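Local coordinates for protein PfVFT1 (PDB 5JKQ) that probably binds a small solute between the two lobes of its Venus flytrap domain, at residues A[43-48]-A[172-177]; A[181-185]-A[262-268]; A[195-201]-A[221-226]; A[236-240]-A[255-260]. The protein carries 3 engineered substitutions. The contacts are given in a common frame with arbitrary orientation. Residue numbers count along the deposited sequence, not the author numbering.

In the fold
Strand 175-184 carries contacts 1 and 2, whose centres lie about 26 Å apart. Contact 1 pairs the start of this strand with strand 45-46, its centre about 8 Å from the centre of the chain; contact 2 pairs its end with strand 265-281, about 27 Å out. Contacts 3 and 4 follow in that order within the chain between 185 and 262, so contact 2 closes a chain excursion that contains both. Contact 4, its centre about 11 Å from that of contact 2, touches contact 2 through Leu-239 and Met-182; contact 3, about 18 Å from contact 2 between centres, touches contact 2 where Leu-195 meets Ile-181. Contacts 2 to 4 thus lie in one lobe, and contact 1 near the inter-lobe crossing expected of a Venus flytrap.

Contact 1: residues A[43-48]-A[172-177]; sequences DYSVIE and LPIIKH
Tyr-44, in the m rotamer, overlaps Ile-175 and His-177: its CB lies 3.6 Å from Ile-175 CG2, and its CD1 3.7 Å from His-177 CB. Its hydroxyl is hydrogen-bonded to Trp-103, and His-177 ND1 to His-276 NE2. Residues 44-46 and 175-177 are extended and run antiparallel, the segments' end-to-end directions 142° apart; Ile-174 has helical-type angles (-65°/-28°). Ser-45 and Lys-176 form the hydrogen-bonded pair (CA-CA 5.3 Å), with Ser-45 N to Lys-176 O and Lys-176 N to Ser-45 O both 2.9 Å. Val-46 and Ile-175 follow as the non-hydrogen-bonded pair (CA-CA 4.7 Å), their side chains on the opposite face. A weak bond from Ile-47 N to Ile-174 O (2.8 Å) extends the ladder to an inverse gamma turn centred on Pro-173. Lys-176 stretches past Ser-45 to a long salt bridge, NZ to Glu-48 OE2 4.0 Å, while Ile-47 CD1 meets Leu-172 CD1 at 4.1 Å. This short antiparallel ladder near the molecule's middle is consistent with the inter-lobe connection of a Venus flytrap fold.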
loop_
_atom_site.group_PDB
_atom_site.type_symbol
_atom_site.label_atom_id
_atom_site.label_comp_id
_atom_site.label_asym_id
_atom_site.label_seq_id
_atom_site.Cartn_x
_atom_site.Cartn_y
_atom_site.Cartn_z
ATOM N N ASP A 43 -4.175 -9.759 -6.358
ATOM C CA ASP A 43 -3.208 -10.545 -5.602
ATOM C C ASP A 43 -2.691 -9.781 -4.383
ATOM O O ASP A 43 -1.504 -9.464 -4.294
ATOM C CB ASP A 43 -2.047 -10.949 -6.516
ATOM C CG ASP A 43 -1.191 -12.056 -5.928
ATOM O OD1 ASP A 43 -1.616 -12.690 -4.938
ATOM O OD2 ASP A 43 -0.094 -12.303 -6.469
ATOM N N TYR A 44 -3.592 -9.497 -3.447
ATOM C CA TYR A 44 -3.236 -8.808 -2.211
ATOM C C TYR A 44 -3.510 -9.685 -0.997
ATOM O O TYR A 44 -4.419 -10.516 -1.013
ATOM C CB TYR A 44 -4.014 -7.498 -2.072
ATOM C CG TYR A 44 -3.695 -6.457 -3.120
ATOM C CD1 TYR A 44 -2.433 -5.884 -3.199
ATOM C CD2 TYR A 44 -4.667 -6.027 -4.012
ATOM C CE1 TYR A 44 -2.144 -4.925 -4.149
ATOM C CE2 TYR A 44 -4.389 -5.069 -4.963
ATOM C CZ TYR A 44 -3.125 -4.519 -5.029
ATOM O OH TYR A 44 -2.845 -3.565 -5.979
ATOM N N SER A 45 -2.722 -9.484 0.056
ATOM C CA SER A 45 -2.958 -10.135 1.339
ATOM C C SER A 45 -3.296 -9.083 2.391
ATOM O O SER A 45 -2.782 -7.965 2.348
ATOM C CB SER A 45 -1.736 -10.952 1.768
ATOM O OG SER A 45 -0.636 -10.111 2.066
ATOM N N VAL A 46 -4.168 -9.444 3.327
ATOM C CA VAL A 46 -4.567 -8.536 4.398
ATOM C C VAL A 46 -3.594 -8.627 5.564
ATOM O O VAL A 46 -2.854 -9.604 5.686
ATOM C CB VAL A 46 -5.994 -8.835 4.908
ATOM C CG1 VAL A 46 -7.012 -8.538 3.821
ATOM C CG2 VAL A 46 -6.113 -10.281 5.401
ATOM N N ILE A 47 -3.603 -7.605 6.415
ATOM C CA ILE A 47 -2.725 -7.565 7.579
ATOM C C ILE A 47 -2.881 -8.856 8.383
ATOM O O ILE A 47 -3.993 -9.326 8.627
ATOM C CB ILE A 47 -3.008 -6.324 8.469
ATOM C CG1 ILE A 47 -2.123 -6.343 9.717
ATOM C CG2 ILE A 47 -4.482 -6.250 8.860
ATOM C CD1 ILE A 47 -1.630 -4.967 10.137
ATOM N N GLU A 48 -1.747 -9.437 8.761
ATOM C CA GLU A 48 -1.716 -10.776 9.339
ATOM C C GLU A 48 -2.228 -10.818 10.779
ATOM O O GLU A 48 -2.894 -11.776 11.173
ATOM C CB GLU A 48 -0.289 -11.352 9.275
ATOM C CG GLU A 48 0.774 -10.602 10.083
ATOM C CD GLU A 48 1.247 -9.321 9.416
ATOM O OE1 GLU A 48 1.548 -8.349 10.144
ATOM O OE2 GLU A 48 1.323 -9.284 8.169
ATOM N N LEU A 172 -1.525 1.529 9.679
ATOM C CA LEU A 172 -0.923 0.218 9.471
ATOM C C LEU A 172 -0.847 -0.129 7.987
ATOM O O LEU A 172 -1.669 0.340 7.196
ATOM C CB LEU A 172 -1.728 -0.860 10.202
ATOM C CG LEU A 172 -1.675 -0.874 11.727
ATOM C CD1 LEU A 172 -2.823 -1.706 12.283
ATOM C CD2 LEU A 172 -0.346 -1.422 12.208
ATOM N N PRO A 173 0.145 -0.947 7.599
ATOM C CA PRO A 173 0.107 -1.510 6.248
ATOM C C PRO A 173 -0.979 -2.584 6.173
ATOM O O PRO A 173 -0.685 -3.777 6.264
ATOM C CB PRO A 173 1.514 -2.088 6.067
ATOM C CG PRO A 173 1.965 -2.412 7.447
ATOM C CD PRO A 173 1.351 -1.364 8.337
ATOM N N ILE A 174 -2.227 -2.146 6.030
ATOM C CA ILE A 174 -3.379 -3.038 6.122
ATOM C C ILE A 174 -3.413 -4.066 4.995
ATOM O O ILE A 174 -3.952 -5.161 5.160
ATOM C CB ILE A 174 -4.707 -2.246 6.104
ATOM C CG1 ILE A 174 -4.796 -1.355 4.860
ATOM C CG2 ILE A 174 -4.832 -1.397 7.361
ATOM C CD1 ILE A 174 -6.212 -0.921 4.518
ATOM N N ILE A 175 -2.839 -3.696 3.854
ATOM C CA ILE A 175 -2.867 -4.530 2.659
ATOM C C ILE A 175 -1.484 -4.562 2.021
ATOM O O ILE A 175 -0.837 -3.526 1.861
ATOM C CB ILE A 175 -3.910 -4.013 1.645
ATOM C CG1 ILE A 175 -5.313 -4.112 2.248
ATOM C CG2 ILE A 175 -3.855 -4.808 0.344
ATOM C CD1 ILE A 175 -6.381 -3.367 1.470
ATOM N N LYS A 176 -1.041 -5.764 1.667
ATOM C CA LYS A 176 0.275 -5.967 1.072
ATOM C C LYS A 176 0.182 -6.740 -0.237
ATOM O O LYS A 176 -0.797 -7.447 -0.484
ATOM C CB LYS A 176 1.189 -6.728 2.038
ATOM C CG LYS A 176 1.192 -6.204 3.463
ATOM C CD LYS A 176 2.146 -7.014 4.326
ATOM C CE LYS A 176 1.965 -6.716 5.806
ATOM N NZ LYS A 176 3.238 -6.287 6.446
ATOM N N HIS A 177 1.203 -6.592 -1.076
ATOM C CA HIS A 177 1.426 -7.518 -2.179
ATOM C C HIS A 177 2.866 -8.010 -2.089
ATOM O O HIS A 177 3.725 -7.335 -1.523
ATOM C CB HIS A 177 1.129 -6.865 -3.536
ATOM C CG HIS A 177 2.188 -5.920 -4.016
ATOM N ND1 HIS A 177 2.070 -4.551 -3.901
ATOM C CD2 HIS A 177 3.366 -6.143 -4.647
ATOM C CE1 HIS A 177 3.137 -3.973 -4.423
ATOM N NE2 HIS A 177 3.940 -4.916 -4.881
#

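Contact 2: residues A[181-185]-A[262-268]; sequences IMILK and EHKINVF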
loop_
_atom_site.group_PDB
_atom_site.type_symbol
_atom_site.label_atom_id
_atom_site.label_comp_id
_atom_site.label_asym_id
_atom_site.label_seq_id
_atom_site.Cartn_x
_atom_site.Cartn_y
_atom_site.Cartn_z
ATOM N N ILE A 181 10.512 -13.494 -7.567
ATOM C CA ILE A 181 11.858 -13.459 -8.124
ATOM C C ILE A 181 11.957 -14.477 -9.248
ATOM O O ILE A 181 11.791 -15.674 -9.015
ATOM C CB ILE A 181 12.928 -13.761 -7.048
ATOM C CG1 ILE A 181 12.862 -12.716 -5.932
ATOM C CG2 ILE A 181 14.329 -13.785 -7.666
ATOM C CD1 ILE A 181 13.705 -13.049 -4.720
HETATM N N MSE A 182 12.212 -14.005 -10.463
HETATM C CA MSE A 182 12.432 -14.916 -11.576
HETATM C C MSE A 182 13.922 -15.024 -11.882
HETATM O O MSE A 182 14.656 -14.033 -11.860
HETATM C CB MSE A 182 11.647 -14.482 -12.815
HETATM C CG MSE A 182 11.925 -13.099 -13.346
HETATM SE SE MSE A 182 10.938 -12.856 -15.022
HETATM C CE MSE A 182 11.971 -14.061 -16.146
ATOM N N ILE A 183 14.358 -16.250 -12.150
ATOM C CA ILE A 183 15.771 -16.559 -12.315
ATOM C C ILE A 183 15.933 -17.783 -13.214
ATOM O O ILE A 183 15.039 -18.625 -13.294
ATOM C CB ILE A 183 16.447 -16.813 -10.942
ATOM C CG1 ILE A 183 17.954 -17.038 -11.105
ATOM C CG2 ILE A 183 15.783 -17.995 -10.231
ATOM C CD1 ILE A 183 18.719 -17.085 -9.789
ATOM N N LEU A 184 17.068 -17.870 -13.898
ATOM C CA LEU A 184 17.363 -19.023 -14.739
ATOM C C LEU A 184 17.539 -20.274 -13.883
ATOM O O LEU A 184 18.225 -20.243 -12.862
ATOM C CB LEU A 184 18.620 -18.768 -15.570
ATOM C CG LEU A 184 18.507 -17.643 -16.598
ATOM C CD1 LEU A 184 19.883 -17.187 -17.053
ATOM C CD2 LEU A 184 17.674 -18.099 -17.786
ATOM N N LYS A 185 16.913 -21.370 -14.303
ATOM C CA LYS A 185 16.992 -22.632 -13.573
ATOM C C LYS A 185 18.422 -23.137 -13.440
ATOM O O LYS A 185 18.749 -23.850 -12.494
ATOM C CB LYS A 185 16.147 -23.706 -14.265
ATOM C CG LYS A 185 14.683 -23.706 -13.868
ATOM C CD LYS A 185 14.149 -25.122 -13.708
ATOM C CE LYS A 185 12.781 -25.129 -13.040
ATOM N NZ LYS A 185 12.152 -26.473 -13.069
ATOM N N GLU A 262 9.328 -23.938 -18.538
ATOM C CA GLU A 262 9.514 -24.566 -17.228
ATOM C C GLU A 262 10.962 -24.960 -16.948
ATOM O O GLU A 262 11.450 -24.810 -15.829
ATOM C CB GLU A 262 8.635 -25.818 -17.126
ATOM C CG GLU A 262 7.606 -25.785 -16.014
ATOM C CD GLU A 262 6.566 -26.883 -16.161
ATOM O OE1 GLU A 262 5.396 -26.560 -16.461
ATOM O OE2 GLU A 262 6.917 -28.067 -15.978
ATOM N N HIS A 263 11.640 -25.465 -17.971
ATOM C CA HIS A 263 12.958 -26.065 -17.801
ATOM C C HIS A 263 14.082 -25.035 -17.819
ATOM O O HIS A 263 15.222 -25.350 -17.476
ATOM C CB HIS A 263 13.192 -27.106 -18.898
ATOM C CG HIS A 263 12.098 -28.123 -19.001
ATOM N ND1 HIS A 263 11.551 -28.510 -20.207
ATOM C CD2 HIS A 263 11.445 -28.830 -18.049
ATOM C CE1 HIS A 263 10.609 -29.411 -19.991
ATOM N NE2 HIS A 263 10.525 -29.624 -18.691
ATOM N N LYS A 264 13.757 -23.806 -18.209
ATOM C CA LYS A 264 14.761 -22.756 -18.356
ATOM C C LYS A 264 14.628 -21.663 -17.300
ATOM O O LYS A 264 15.629 -21.095 -16.859
ATOM C CB LYS A 264 14.664 -22.135 -19.752
ATOM C CG LYS A 264 15.008 -23.100 -20.887
ATOM C CD LYS A 264 16.513 -23.334 -21.020
ATOM C CE LYS A 264 17.183 -22.310 -21.943
ATOM N NZ LYS A 264 17.308 -20.944 -21.350
ATOM N N ILE A 265 13.396 -21.367 -16.902
ATOM C CA ILE A 265 13.133 -20.267 -15.982
ATOM C C ILE A 265 12.489 -20.767 -14.699
ATOM O O ILE A 265 11.718 -21.729 -14.698
ATOM C CB ILE A 265 12.238 -19.191 -16.650
ATOM C CG1 ILE A 265 13.084 -18.299 -17.567
ATOM C CG2 ILE A 265 11.500 -18.332 -15.614
ATOM C CD1 ILE A 265 14.061 -17.350 -16.848
ATOM N N ASN A 266 12.847 -20.103 -13.607
ATOM C CA ASN A 266 12.305 -20.387 -12.290
ATOM C C ASN A 266 11.652 -19.140 -11.726
ATOM O O ASN A 266 12.171 -18.042 -11.905
ATOM C CB ASN A 266 13.417 -20.869 -11.362
ATOM C CG ASN A 266 13.057 -22.139 -10.629
ATOM O OD1 ASN A 266 13.813 -23.108 -10.644
ATOM N ND2 ASN A 266 11.899 -22.144 -9.981
ATOM N N VAL A 267 10.514 -19.303 -11.060
ATOM C CA VAL A 267 9.870 -18.191 -10.368
ATOM C C VAL A 267 9.362 -18.644 -9.002
ATOM O O VAL A 267 8.578 -19.589 -8.905
ATOM C CB VAL A 267 8.693 -17.608 -11.178
ATOM C CG1 VAL A 267 8.235 -16.292 -10.564
ATOM C CG2 VAL A 267 9.085 -17.390 -12.633
ATOM N N PHE A 268 9.818 -17.967 -7.953
ATOM C CA PHE A 268 9.393 -18.277 -6.594
ATOM C C PHE A 268 9.038 -16.999 -5.841
ATOM O O PHE A 268 9.560 -15.922 -6.138
ATOM C CB PHE A 268 10.486 -19.052 -5.848
ATOM C CG PHE A 268 11.799 -18.325 -5.757
ATOM C CD1 PHE A 268 12.040 -17.431 -4.727
ATOM C CD2 PHE A 268 12.796 -18.546 -6.695
ATOM C CE1 PHE A 268 13.248 -16.763 -4.637
ATOM C CE2 PHE A 268 14.006 -17.882 -6.609
ATOM C CZ PHE A 268 14.232 -16.989 -5.579
#
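Two neighbouring strands pair as an antiparallel ladder here, in the mixed sheet of one lobe of the Venus flytrap. Strands 181-184 and 265-268 approach to 4.5 Å with N-to-C directions 156° apart. Two hydrogen-bonded pairs, Ile-181 with Phe-268 and Ile-183 with Asn-266, set the register; the shortest link is Asn-266 N to Ile-183 O at 2.7 Å. On the face bearing these four side chains, the p rotamer of Phe-268 brings its ring into the hollow between two isoleucines. Ile-181 CB sits over the ring face, 4.1 Å from the Phe-268 centroid and 27° off the normal, a CH-pi contact, while Ile-183 CG2 meets the ring edge at Phe-268 CE2 (4.0 Å). On the other face, Met-182 CB packs on Val-267 CG2 at 3.9 Å. The tip of Ile-265 is a bump between two neighbours: its CD1 lies 4.0 Å from Met-182 CE and 3.8 Å from Leu-184 CD2. Helix 236-244 lies over this side, receiving Met-182 on Leu-239 and Ser-240. Beyond the strands, Lys-185 lies along residues 262-264, its CB 3.7 Å from His-263 O. Its backbone continues the ladder, with Lys-185 N to Lys-264 O at 2.9 Å, and its CE, the carbon next to the ammonium, lies between two oxygens, 3.1 Å from Glu-262 O and 3.3 Å from Asn-266 OD1.

Contact 3: residues A[195-201]-A[221-226]; sequences LKSYISK and IFLDKV
The end of a beta-alpha-beta crossover, in which helix 212-222 joins the parallel strands 206-209 and 227-229, packs here on the last turns of helix 192-201. Residues 195-201 are helical, with Ile-199 N to Leu-195 O and Ser-200 N to Lys-196 O both 2.9 Å. Residues 221-226 leave helix 212-222 at Leu-223, whose phi is positive (61°, psi -129°); Lys-225 N then returns to Phe-222 O at 3.2 Å. In register, the CA of Lys-196 is 7.8 Å from that of Phe-222, and the CA of Ile-199 is 7.2 Å from that of Lys-225. With chi1 between wells at -104°, chi2 m and the rest extended, Lys-225 reaches the last turn of helix 192-201, where its NZ donates to Ile-199 O (3.1 Å) and Ser-200 O (2.9 Å), satisfying two late carbonyls with one ammonium group. Ser-200, chi1 p, turns its OG back to Ser-197 O at 2.5 Å. Leu-223 O accepts from Tyr-228 OH. Alongside the polar links, Phe-222 (m) has CZ 3.8 Å from Leu-195 CD2, and Ile-199 CG1 makes an off-centre CH-pi contact 4.1 Å from the Phe-222 ring centroid. Ile-199, m in both chi angles, also brings its CG2 to 3.7 Å from Val-226 CG1.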
loop_
_atom_site.group_PDB
_atom_site.type_symbol
_atom_site.label_atom_id
_atom_site.label_comp_id
_atom_site.label_asym_id
_atom_site.label_seq_id
_atom_site.Cartn_x
_atom_site.Cartn_y
_atom_site.Cartn_z
ATOM N N LEU A 195 19.531 -18.023 -2.872
ATOM C CA LEU A 195 19.883 -16.770 -3.530
ATOM C C LEU A 195 20.886 -15.990 -2.687
ATOM O O LEU A 195 21.886 -15.501 -3.206
ATOM C CB LEU A 195 18.630 -15.926 -3.786
ATOM C CG LEU A 195 18.841 -14.562 -4.446
ATOM C CD1 LEU A 195 19.430 -14.710 -5.842
ATOM C CD2 LEU A 195 17.533 -13.790 -4.494
ATOM N N LYS A 196 20.609 -15.880 -1.389
ATOM C CA LYS A 196 21.503 -15.189 -0.462
ATOM C C LYS A 196 22.916 -15.752 -0.522
ATOM O O LYS A 196 23.890 -15.002 -0.593
ATOM C CB LYS A 196 20.979 -15.291 0.972
ATOM C CG LYS A 196 19.830 -14.354 1.299
ATOM C CD LYS A 196 19.418 -14.505 2.756
ATOM C CE LYS A 196 18.024 -13.962 3.008
ATOM N NZ LYS A 196 17.563 -14.223 4.397
ATOM N N SER A 197 23.020 -17.076 -0.482
ATOM C CA SER A 197 24.310 -17.745 -0.571
ATOM C C SER A 197 25.030 -17.362 -1.857
ATOM O O SER A 197 26.211 -17.026 -1.832
ATOM C CB SER A 197 24.136 -19.264 -0.500
ATOM O OG SER A 197 23.618 -19.655 0.759
ATOM N N TYR A 198 24.315 -17.395 -2.977
ATOM C CA TYR A 198 24.913 -17.056 -4.264
ATOM C C TYR A 198 25.417 -15.614 -4.286
ATOM O O TYR A 198 26.560 -15.359 -4.663
ATOM C CB TYR A 198 23.913 -17.273 -5.400
ATOM C CG TYR A 198 24.524 -17.096 -6.770
ATOM C CD1 TYR A 198 25.158 -18.154 -7.411
ATOM C CD2 TYR A 198 24.479 -15.871 -7.419
ATOM C CE1 TYR A 198 25.724 -17.996 -8.660
ATOM C CE2 TYR A 198 25.042 -15.703 -8.669
ATOM C CZ TYR A 198 25.663 -16.769 -9.285
ATOM O OH TYR A 198 26.226 -16.609 -10.531
ATOM N N ILE A 199 24.567 -14.673 -3.879
ATOM C CA ILE A 199 24.951 -13.264 -3.844
ATOM C C ILE A 199 26.132 -13.054 -2.895
ATOM O O ILE A 199 26.959 -12.171 -3.113
ATOM C CB ILE A 199 23.769 -12.356 -3.410
ATOM C CG1 ILE A 199 22.585 -12.502 -4.373
ATOM C CG2 ILE A 199 24.190 -10.886 -3.334
ATOM C CD1 ILE A 199 22.889 -12.139 -5.815
ATOM N N SER A 200 26.217 -13.873 -1.851
ATOM C CA SER A 200 27.302 -13.746 -0.884
ATOM C C SER A 200 28.614 -14.278 -1.460
ATOM O O SER A 200 29.689 -13.781 -1.125
ATOM C CB SER A 200 26.958 -14.481 0.416
ATOM O OG SER A 200 27.082 -15.882 0.266
ATOM N N LYS A 201 28.522 -15.281 -2.331
ATOM C CA LYS A 201 29.708 -15.872 -2.949
ATOM C C LYS A 201 30.222 -15.041 -4.123
ATOM O O LYS A 201 31.421 -15.033 -4.403
ATOM C CB LYS A 201 29.414 -17.299 -3.435
ATOM C CG LYS A 201 29.131 -18.327 -2.338
ATOM C CD LYS A 201 30.266 -18.466 -1.335
ATOM C CE LYS A 201 31.554 -18.953 -1.982
ATOM N NZ LYS A 201 32.641 -19.134 -0.976
ATOM N N ILE A 221 17.510 -6.676 1.933
ATOM C CA ILE A 221 18.227 -7.915 2.205
ATOM C C ILE A 221 19.694 -7.818 1.804
ATOM O O ILE A 221 20.579 -8.173 2.583
ATOM C CB ILE A 221 17.590 -9.110 1.455
ATOM C CG1 ILE A 221 16.090 -9.206 1.757
ATOM C CG2 ILE A 221 18.297 -10.417 1.813
ATOM C CD1 ILE A 221 15.754 -9.451 3.222
ATOM N N PHE A 222 19.950 -7.335 0.592
ATOM C CA PHE A 222 21.276 -7.451 -0.006
ATOM C C PHE A 222 22.129 -6.189 0.100
ATOM O O PHE A 222 23.346 -6.259 -0.053
ATOM C CB PHE A 222 21.140 -7.860 -1.472
ATOM C CG PHE A 222 20.565 -9.233 -1.656
ATOM C CD1 PHE A 222 21.245 -10.345 -1.192
ATOM C CD2 PHE A 222 19.346 -9.414 -2.283
ATOM C CE1 PHE A 222 20.724 -11.610 -1.351
ATOM C CE2 PHE A 222 18.817 -10.682 -2.447
ATOM C CZ PHE A 222 19.508 -11.781 -1.980
ATOM N N LEU A 223 21.503 -5.047 0.365
ATOM C CA LEU A 223 22.242 -3.801 0.559
ATOM C C LEU A 223 23.040 -3.435 -0.700
ATOM O O LEU A 223 22.484 -3.416 -1.798
ATOM C CB LEU A 223 23.167 -3.921 1.775
ATOM C CG LEU A 223 22.527 -4.482 3.047
ATOM C CD1 LEU A 223 23.594 -4.763 4.095
ATOM C CD2 LEU A 223 21.475 -3.527 3.584
ATOM N N ASP A 224 24.333 -3.151 -0.547
ATOM C CA ASP A 224 25.158 -2.705 -1.667
ATOM C C ASP A 224 25.934 -3.851 -2.318
ATOM O O ASP A 224 26.829 -3.614 -3.131
ATOM C CB ASP A 224 26.135 -1.621 -1.206
ATOM C CG ASP A 224 27.195 -2.150 -0.259
ATOM O OD1 ASP A 224 26.915 -3.128 0.466
ATOM O OD2 ASP A 224 28.309 -1.586 -0.238
ATOM N N LYS A 225 25.593 -5.088 -1.967
ATOM C CA LYS A 225 26.226 -6.259 -2.575
ATOM C C LYS A 225 25.923 -6.361 -4.068
ATOM O O LYS A 225 26.611 -7.073 -4.801
ATOM C CB LYS A 225 25.766 -7.541 -1.879
ATOM C CG LYS A 225 26.786 -8.143 -0.932
ATOM C CD LYS A 225 27.816 -8.976 -1.683
ATOM C CE LYS A 225 28.589 -9.893 -0.745
ATOM N NZ LYS A 225 29.331 -10.951 -1.488
ATOM N N VAL A 226 24.885 -5.658 -4.509
ATOM C CA VAL A 226 24.484 -5.669 -5.910
ATOM C C VAL A 226 24.018 -4.284 -6.342
ATOM O O VAL A 226 23.790 -3.411 -5.503
ATOM C CB VAL A 226 23.351 -6.684 -6.169
ATOM C CG1 VAL A 226 23.791 -8.087 -5.794
ATOM C CG2 VAL A 226 22.106 -6.306 -5.386
#

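Contact 4: residues A[236-240]-A[255-260]; sequences YIDLS and GIPFNF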
loop_
_atom_site.group_PDB
_atom_site.type_symbol
_atom_site.label_atom_id
_atom_site.label_comp_id
_atom_site.label_asym_id
_atom_site.label_seq_id
_atom_site.Cartn_x
_atom_site.Cartn_y
_atom_site.Cartn_z
ATOM N N TYR A 236 6.784 -6.624 -18.318
ATOM C CA TYR A 236 7.209 -7.977 -17.998
ATOM C C TYR A 236 8.124 -8.532 -19.085
ATOM O O TYR A 236 9.128 -9.180 -18.791
ATOM C CB TYR A 236 5.981 -8.867 -17.816
ATOM C CG TYR A 236 6.271 -10.344 -17.685
ATOM C CD1 TYR A 236 6.944 -10.846 -16.580
ATOM C CD2 TYR A 236 5.844 -11.240 -18.655
ATOM C CE1 TYR A 236 7.198 -12.198 -16.452
ATOM C CE2 TYR A 236 6.091 -12.595 -18.534
ATOM C CZ TYR A 236 6.769 -13.069 -17.431
ATOM O OH TYR A 236 7.018 -14.415 -17.305
ATOM N N ILE A 237 7.780 -8.257 -20.340
ATOM C CA ILE A 237 8.554 -8.749 -21.473
ATOM C C ILE A 237 9.956 -8.140 -21.470
ATOM O O ILE A 237 10.934 -8.830 -21.753
ATOM C CB ILE A 237 7.837 -8.445 -22.808
ATOM C CG1 ILE A 237 6.555 -9.273 -22.899
ATOM C CG2 ILE A 237 8.738 -8.753 -24.013
ATOM C CD1 ILE A 237 5.623 -8.862 -24.021
ATOM N N ASP A 238 10.051 -6.853 -21.140
ATOM C CA ASP A 238 11.345 -6.180 -21.048
ATOM C C ASP A 238 12.177 -6.793 -19.935
ATOM O O ASP A 238 13.323 -7.192 -20.144
ATOM C CB ASP A 238 11.173 -4.680 -20.786
ATOM C CG ASP A 238 10.461 -3.964 -21.914
ATOM O OD1 ASP A 238 10.497 -4.460 -23.058
ATOM O OD2 ASP A 238 9.871 -2.894 -21.654
ATOM N N LEU A 239 11.580 -6.848 -18.748
ATOM C CA LEU A 239 12.213 -7.422 -17.568
ATOM C C LEU A 239 12.716 -8.832 -17.878
ATOM O O LEU A 239 13.870 -9.163 -17.605
ATOM C CB LEU A 239 11.209 -7.423 -16.404
ATOM C CG LEU A 239 11.554 -7.868 -14.975
ATOM C CD1 LEU A 239 11.821 -9.367 -14.865
ATOM C CD2 LEU A 239 12.717 -7.063 -14.417
ATOM N N SER A 240 11.854 -9.642 -18.485
ATOM C CA SER A 240 12.168 -11.040 -18.757
ATOM C C SER A 240 13.307 -11.191 -19.759
ATOM O O SER A 240 14.164 -12.062 -19.607
ATOM C CB SER A 240 10.930 -11.771 -19.276
ATOM O OG SER A 240 9.916 -11.820 -18.288
ATOM N N GLY A 255 4.048 -9.830 -10.402
ATOM C CA GLY A 255 3.148 -10.732 -11.099
ATOM C C GLY A 255 3.725 -11.344 -12.359
ATOM O O GLY A 255 4.693 -10.836 -12.927
ATOM N N ILE A 256 3.111 -12.443 -12.792
ATOM C CA ILE A 256 3.539 -13.181 -13.975
ATOM C C ILE A 256 2.363 -13.325 -14.949
ATOM O O ILE A 256 1.498 -14.177 -14.752
ATOM C CB ILE A 256 4.077 -14.584 -13.599
ATOM C CG1 ILE A 256 5.221 -14.469 -12.582
ATOM C CG2 ILE A 256 4.531 -15.347 -14.838
ATOM C CD1 ILE A 256 6.461 -13.740 -13.095
ATOM N N PRO A 257 2.321 -12.481 -15.996
ATOM C CA PRO A 257 1.260 -12.562 -17.011
ATOM C C PRO A 257 1.214 -13.908 -17.739
ATOM O O PRO A 257 0.128 -14.453 -17.940
ATOM C CB PRO A 257 1.622 -11.439 -17.989
ATOM C CG PRO A 257 2.456 -10.503 -17.212
ATOM C CD PRO A 257 3.224 -11.344 -16.246
ATOM N N PHE A 258 2.378 -14.418 -18.137
ATOM C CA PHE A 258 2.477 -15.724 -18.788
ATOM C C PHE A 258 3.798 -16.394 -18.412
ATOM O O PHE A 258 4.717 -15.732 -17.926
ATOM C CB PHE A 258 2.348 -15.592 -20.311
ATOM C CG PHE A 258 3.387 -14.704 -20.940
ATOM C CD1 PHE A 258 4.643 -15.197 -21.255
ATOM C CD2 PHE A 258 3.102 -13.379 -21.229
ATOM C CE1 PHE A 258 5.599 -14.382 -21.837
ATOM C CE2 PHE A 258 4.053 -12.560 -21.813
ATOM C CZ PHE A 258 5.303 -13.062 -22.117
ATOM N N ASN A 259 3.883 -17.703 -18.637
ATOM C CA ASN A 259 5.053 -18.486 -18.243
ATOM C C ASN A 259 6.057 -18.677 -19.374
ATOM O O ASN A 259 5.682 -18.922 -20.519
ATOM C CB ASN A 259 4.626 -19.869 -17.733
ATOM C CG ASN A 259 3.808 -19.803 -16.457
ATOM O OD1 ASN A 259 2.651 -20.220 -16.429
ATOM N ND2 ASN A 259 4.412 -19.293 -15.390
ATOM N N PHE A 260 7.338 -18.563 -19.041
ATOM C CA PHE A 260 8.399 -18.990 -19.943
ATOM C C PHE A 260 8.658 -20.470 -19.698
ATOM O O PHE A 260 8.067 -21.057 -18.791
ATOM C CB PHE A 260 9.663 -18.160 -19.733
ATOM C CG PHE A 260 9.559 -16.764 -20.276
ATOM C CD1 PHE A 260 9.796 -16.511 -21.617
ATOM C CD2 PHE A 260 9.212 -15.709 -19.453
ATOM C CE1 PHE A 260 9.694 -15.229 -22.125
ATOM C CE2 PHE A 260 9.111 -14.426 -19.954
ATOM C CZ PHE A 260 9.352 -14.185 -21.291
HETATM O O HOH W 1 8.114 -17.204 -16.525
#
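Residues 236-240 form one helical turn, Ser-240 N bonding to Tyr-236 O at 2.8 Å, while 255-260 has no regular structure: it is largely extended but kinks at Pro-257 (phi/psi -60°/-44°). The CA atoms of Tyr-236 and Ile-256 are 7.5 Å apart, those of Ser-240 and Phe-260 8.9 Å, leaving a gap that the Tyr-236 ring fills. Pro-257 CD lies over its face, 3.6 Å from the Tyr-236 centroid and 15° off the normal, a CH-pi contact. With Phe-258 and Phe-260 the tyrosine builds an aromatic cluster that packs the loop between strands 250-253 and 265-281 onto helix 236-244. The Tyr-236 edge points at the face of Phe-258, a T-shaped pair with centroids 5.0 Å apart and planes at 83°; Phe-260 meets it obliquely, CE2 to Tyr-236 CZ 3.7 Å. Tyr-236 OH lies 2.7 Å from Phe-258 O, at best a weak hydrogen bond, and a water 3.1 Å from that OH accepts from Phe-260 N at 3.0 Å. Ser-240 OG bonds to Tyr-236 O at 2.8 Å and touches Phe-260 CE2 at 3.2 Å.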